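Local atomic coordinates of BolA like protein (Arabidopsis thaliana, PDB entry 4PUG), a protein that partners with glutaredoxins to bind a labile iron-sulfur cluster and may act as a redox-regulated transcriptional regulator or in iron-sulfur cluster biogenesis. Residues Gln15-Pro20 against Tyr70-Glu75. Numbering follows the deposited sequence.
Sequences QKELEP and YHLLRE
Leu72 meets Glu17 with both of its methyl groups and Leu18 with one of them, CD1, and the whole contact is apolar. Its CD2 rests against the aliphatic stem of Glu17, 3.7 Å from CG. Its CD1 lies 3.8 Å from CB of Glu17 and 4.0 Å from CG of Leu18, so this one methyl touches both residues. In Glu17, CG lies anti to the carbonyl carbon (chi1 -69°) and the chain bends at chi2, so that its methylenes pass obliquely across the methyls of Leu72. No hydrogen bond joins the two segments. With Leu72 cut back to an alanine, the methylenes of Glu17 would probably lose this apolar partner and a gap would open against Leu18.

Two side-chain polar interactions lie within 15-20. Lys16 NZ forms a salt bridge with Glu17 OE2 at 3.5 Å. Gln15 NE2 donates an almost straight bond (166°) to Pro20 O, tying the last helical turn to the residues after it.

Leu18 also touches Ile52 of strand 47-53, and Leu72 reaches Lys13. The contact thus joins the C-terminal ends of helices 6-18 and 62-72, which pack together on the three-stranded mixed sheet of the BolA fold.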
ATOM      1  N   GLN A  15       9.202  -0.698  -1.029  1.00 17.01           N
ATOM      2  CA  GLN A  15      10.370  -0.632  -1.898  1.00 19.10           C
ATOM      3  C   GLN A  15      11.572  -1.299  -1.244  1.00 24.25           C
ATOM      4  O   GLN A  15      12.339  -1.993  -1.908  1.00 21.66           O
ATOM      5  CB  GLN A  15      10.704   0.816  -2.255  1.00 17.18           C
ATOM      6  CG  GLN A  15      11.742   0.948  -3.344  1.00 19.80           C
ATOM      7  CD  GLN A  15      11.266   0.384  -4.668  1.00 21.85           C
ATOM      8  OE1 GLN A  15      10.147   0.655  -5.105  1.00 19.81           O
ATOM      9  NE2 GLN A  15      12.113  -0.411  -5.314  1.00 25.01           N
ATOM     10  N   LYS A  16      11.730  -1.098   0.061  1.00 18.76           N
ATOM     11  CA  LYS A  16      12.842  -1.709   0.783  1.00 20.49           C
ATOM     12  C   LYS A  16      12.708  -3.231   0.874  1.00 21.38           C
ATOM     13  O   LYS A  16      13.670  -3.956   0.632  1.00 24.09           O
ATOM     14  CB  LYS A  16      13.009  -1.101   2.184  1.00 36.18           C
ATOM     15  CG  LYS A  16      14.161  -1.717   2.972  1.00 38.73           C
ATOM     16  CD  LYS A  16      14.597  -0.846   4.139  1.00 46.81           C
ATOM     17  CE  LYS A  16      13.606  -0.904   5.286  1.00 51.20           C
ATOM     18  NZ  LYS A  16      14.079  -1.801   6.377  1.00 62.41           N
ATOM     19  N   GLU A  17      11.517  -3.718   1.209  1.00 19.87           N
ATOM     20  CA  GLU A  17      11.337  -5.154   1.435  1.00 20.01           C
ATOM     21  C   GLU A  17      11.215  -6.005   0.167  1.00 28.84           C
ATOM     22  O   GLU A  17      11.688  -7.141   0.132  1.00 28.43           O
ATOM     23  CB  GLU A  17      10.155  -5.422   2.375  1.00 23.62           C
ATOM     24  CG  GLU A  17      10.400  -4.974   3.807  1.00 35.09           C
ATOM     25  CD  GLU A  17      11.764  -5.400   4.317  1.00 38.71           C
ATOM     26  OE1 GLU A  17      12.119  -6.587   4.151  1.00 33.15           O
ATOM     27  OE2 GLU A  17      12.483  -4.544   4.875  1.00 41.40           O
ATOM     28  N   LEU A  18      10.599  -5.459  -0.875  1.00 28.46           N
ATOM     29  CA  LEU A  18      10.290  -6.259  -2.057  1.00 28.78           C
ATOM     30  C   LEU A  18      11.068  -5.847  -3.304  1.00 24.44           C
ATOM     31  O   LEU A  18      10.965  -6.503  -4.342  1.00 25.96           O
ATOM     32  CB  LEU A  18       8.784  -6.225  -2.327  1.00 27.00           C
ATOM     33  CG  LEU A  18       7.933  -6.749  -1.171  1.00 27.01           C
ATOM     34  CD1 LEU A  18       6.453  -6.660  -1.499  1.00 27.92           C
ATOM     35  CD2 LEU A  18       8.324  -8.179  -0.827  1.00 32.83           C
ATOM     36  N   GLU A  19      11.854  -4.777  -3.175  1.00 18.50           N
ATOM     37  CA  GLU A  19      12.564  -4.143  -4.295  1.00 23.77           C
ATOM     38  C   GLU A  19      11.796  -4.187  -5.613  1.00 21.77           C
ATOM     39  O   GLU A  19      12.316  -4.669  -6.619  1.00 19.74           O
ATOM     40  CB  GLU A  19      13.961  -4.751  -4.475  1.00 21.47           C
ATOM     41  CG  GLU A  19      14.853  -4.601  -3.256  1.00 23.16           C
ATOM     42  CD  GLU A  19      16.226  -5.216  -3.453  1.00 36.96           C
ATOM     43  OE1 GLU A  19      16.736  -5.194  -4.593  1.00 45.75           O
ATOM     44  OE2 GLU A  19      16.793  -5.728  -2.465  1.00 31.83           O
ATOM     45  N   PRO A  20      10.552  -3.684  -5.614  1.00 20.88           N
ATOM     46  CA  PRO A  20       9.747  -3.844  -6.825  1.00 17.55           C
ATOM     47  C   PRO A  20      10.308  -3.081  -8.016  1.00 18.47           C
ATOM     48  O   PRO A  20      10.889  -2.006  -7.861  1.00 22.16           O
ATOM     49  CB  PRO A  20       8.394  -3.256  -6.422  1.00 18.03           C
ATOM     50  CG  PRO A  20       8.716  -2.264  -5.370  1.00 17.67           C
ATOM     51  CD  PRO A  20       9.878  -2.842  -4.610  1.00 17.49           C
ATOM     52  N   TYR A  70       0.227  -7.560   3.392  1.00 15.93           N
ATOM     53  CA  TYR A  70      -0.545  -7.167   4.571  1.00 17.74           C
ATOM     54  C   TYR A  70       0.319  -7.171   5.825  1.00 26.31           C
ATOM     55  O   TYR A  70       0.179  -6.306   6.687  1.00 21.34           O
ATOM     56  CB  TYR A  70      -1.759  -8.081   4.773  1.00 24.46           C
ATOM     57  CG  TYR A  70      -3.060  -7.493   4.270  1.00 21.23           C
ATOM     58  CD1 TYR A  70      -3.993  -6.953   5.148  1.00 25.18           C
ATOM     59  CD2 TYR A  70      -3.355  -7.478   2.916  1.00 23.24           C
ATOM     60  CE1 TYR A  70      -5.184  -6.412   4.685  1.00 30.81           C
ATOM     61  CE2 TYR A  70      -4.538  -6.941   2.447  1.00 26.60           C
ATOM     62  CZ  TYR A  70      -5.447  -6.410   3.333  1.00 27.49           C
ATOM     63  OH  TYR A  70      -6.623  -5.877   2.858  1.00 33.00           O
ATOM     64  N   HIS A  71       1.212  -8.150   5.917  1.00 24.98           N
ATOM     65  CA  HIS A  71       2.143  -8.234   7.032  1.00 25.67           C
ATOM     66  C   HIS A  71       3.075  -7.029   7.055  1.00 24.80           C
ATOM     67  O   HIS A  71       3.333  -6.454   8.112  1.00 22.44           O
ATOM     68  CB  HIS A  71       2.961  -9.520   6.955  1.00 18.36           C
ATOM     69  CG  HIS A  71       4.109  -9.557   7.915  1.00 27.64           C
ATOM     70  ND1 HIS A  71       3.940  -9.745   9.271  1.00 31.34           N
ATOM     71  CD2 HIS A  71       5.439  -9.415   7.718  1.00 20.59           C
ATOM     72  CE1 HIS A  71       5.118  -9.724   9.867  1.00 36.68           C
ATOM     73  NE2 HIS A  71       6.046  -9.524   8.946  1.00 33.39           N
ATOM     74  N   LEU A  72       3.581  -6.646   5.886  1.00 23.65           N
ATOM     75  CA  LEU A  72       4.466  -5.487   5.796  1.00 19.51           C
ATOM     76  C   LEU A  72       3.761  -4.178   6.164  1.00 21.01           C
ATOM     77  O   LEU A  72       4.399  -3.232   6.623  1.00 22.71           O
ATOM     78  CB  LEU A  72       5.077  -5.380   4.396  1.00 20.59           C
ATOM     79  CG  LEU A  72       6.024  -6.515   4.004  1.00 19.24           C
ATOM     80  CD1 LEU A  72       6.475  -6.361   2.561  1.00 18.31           C
ATOM     81  CD2 LEU A  72       7.221  -6.557   4.943  1.00 17.87           C
ATOM     82  N   LEU A  73       2.447  -4.129   5.975  1.00 20.07           N
ATOM     83  CA  LEU A  73       1.693  -2.906   6.234  1.00 21.94           C
ATOM     84  C   LEU A  73       0.798  -2.992   7.469  1.00 20.18           C
ATOM     85  O   LEU A  73      -0.146  -2.214   7.607  1.00 17.15           O
ATOM     86  CB  LEU A  73       0.853  -2.529   5.010  1.00 19.56           C
ATOM     87  CG  LEU A  73       1.630  -2.178   3.742  1.00 20.25           C
ATOM     88  CD1 LEU A  73       0.683  -1.808   2.613  1.00 22.34           C
ATOM     89  CD2 LEU A  73       2.614  -1.051   4.011  1.00 22.03           C
ATOM     90  N   ARG A  74       1.103  -3.924   8.367  1.00 15.63           N
ATOM     91  CA  ARG A  74       0.278  -4.139   9.555  1.00 18.55           C
ATOM     92  C   ARG A  74       0.212  -2.911  10.463  1.00 17.98           C
ATOM     93  O   ARG A  74      -0.844  -2.598  11.013  1.00 12.30           O
ATOM     94  CB  ARG A  74       0.770  -5.353  10.346  1.00 23.72           C
ATOM     95  CG  ARG A  74      -0.100  -5.699  11.545  1.00 36.83           C
ATOM     96  CD  ARG A  74       0.370  -6.979  12.212  1.00 47.95           C
ATOM     97  NE  ARG A  74       0.311  -8.118  11.300  1.00 47.97           N
ATOM     98  CZ  ARG A  74       1.218  -9.089  11.258  1.00 55.94           C
ATOM     99  NH1 ARG A  74       2.261  -9.062  12.077  1.00 50.88           N
ATOM    100  NH2 ARG A  74       1.084 -10.088  10.396  1.00 53.44           N
ATOM    101  N   GLU A  75       1.340  -2.221  10.617  1.00 13.37           N
ATOM    102  CA  GLU A  75       1.388  -1.013  11.437  1.00 11.78           C
ATOM    103  C   GLU A  75       0.453   0.061  10.894  1.00 13.89           C
ATOM    104  O   GLU A  75      -0.245   0.732  11.656  1.00 13.00           O
ATOM    105  CB  GLU A  75       2.814  -0.466  11.521  1.00 19.99           C
ATOM    106  CG  GLU A  75       2.921   0.868  12.247  1.00 25.33           C
ATOM    107  CD  GLU A  75       4.345   1.381  12.325  1.00 20.78           C
ATOM    108  OE1 GLU A  75       5.008   1.471  11.271  1.00 30.23           O
ATOM    109  OE2 GLU A  75       4.801   1.695  13.444  1.00 22.83           O
TER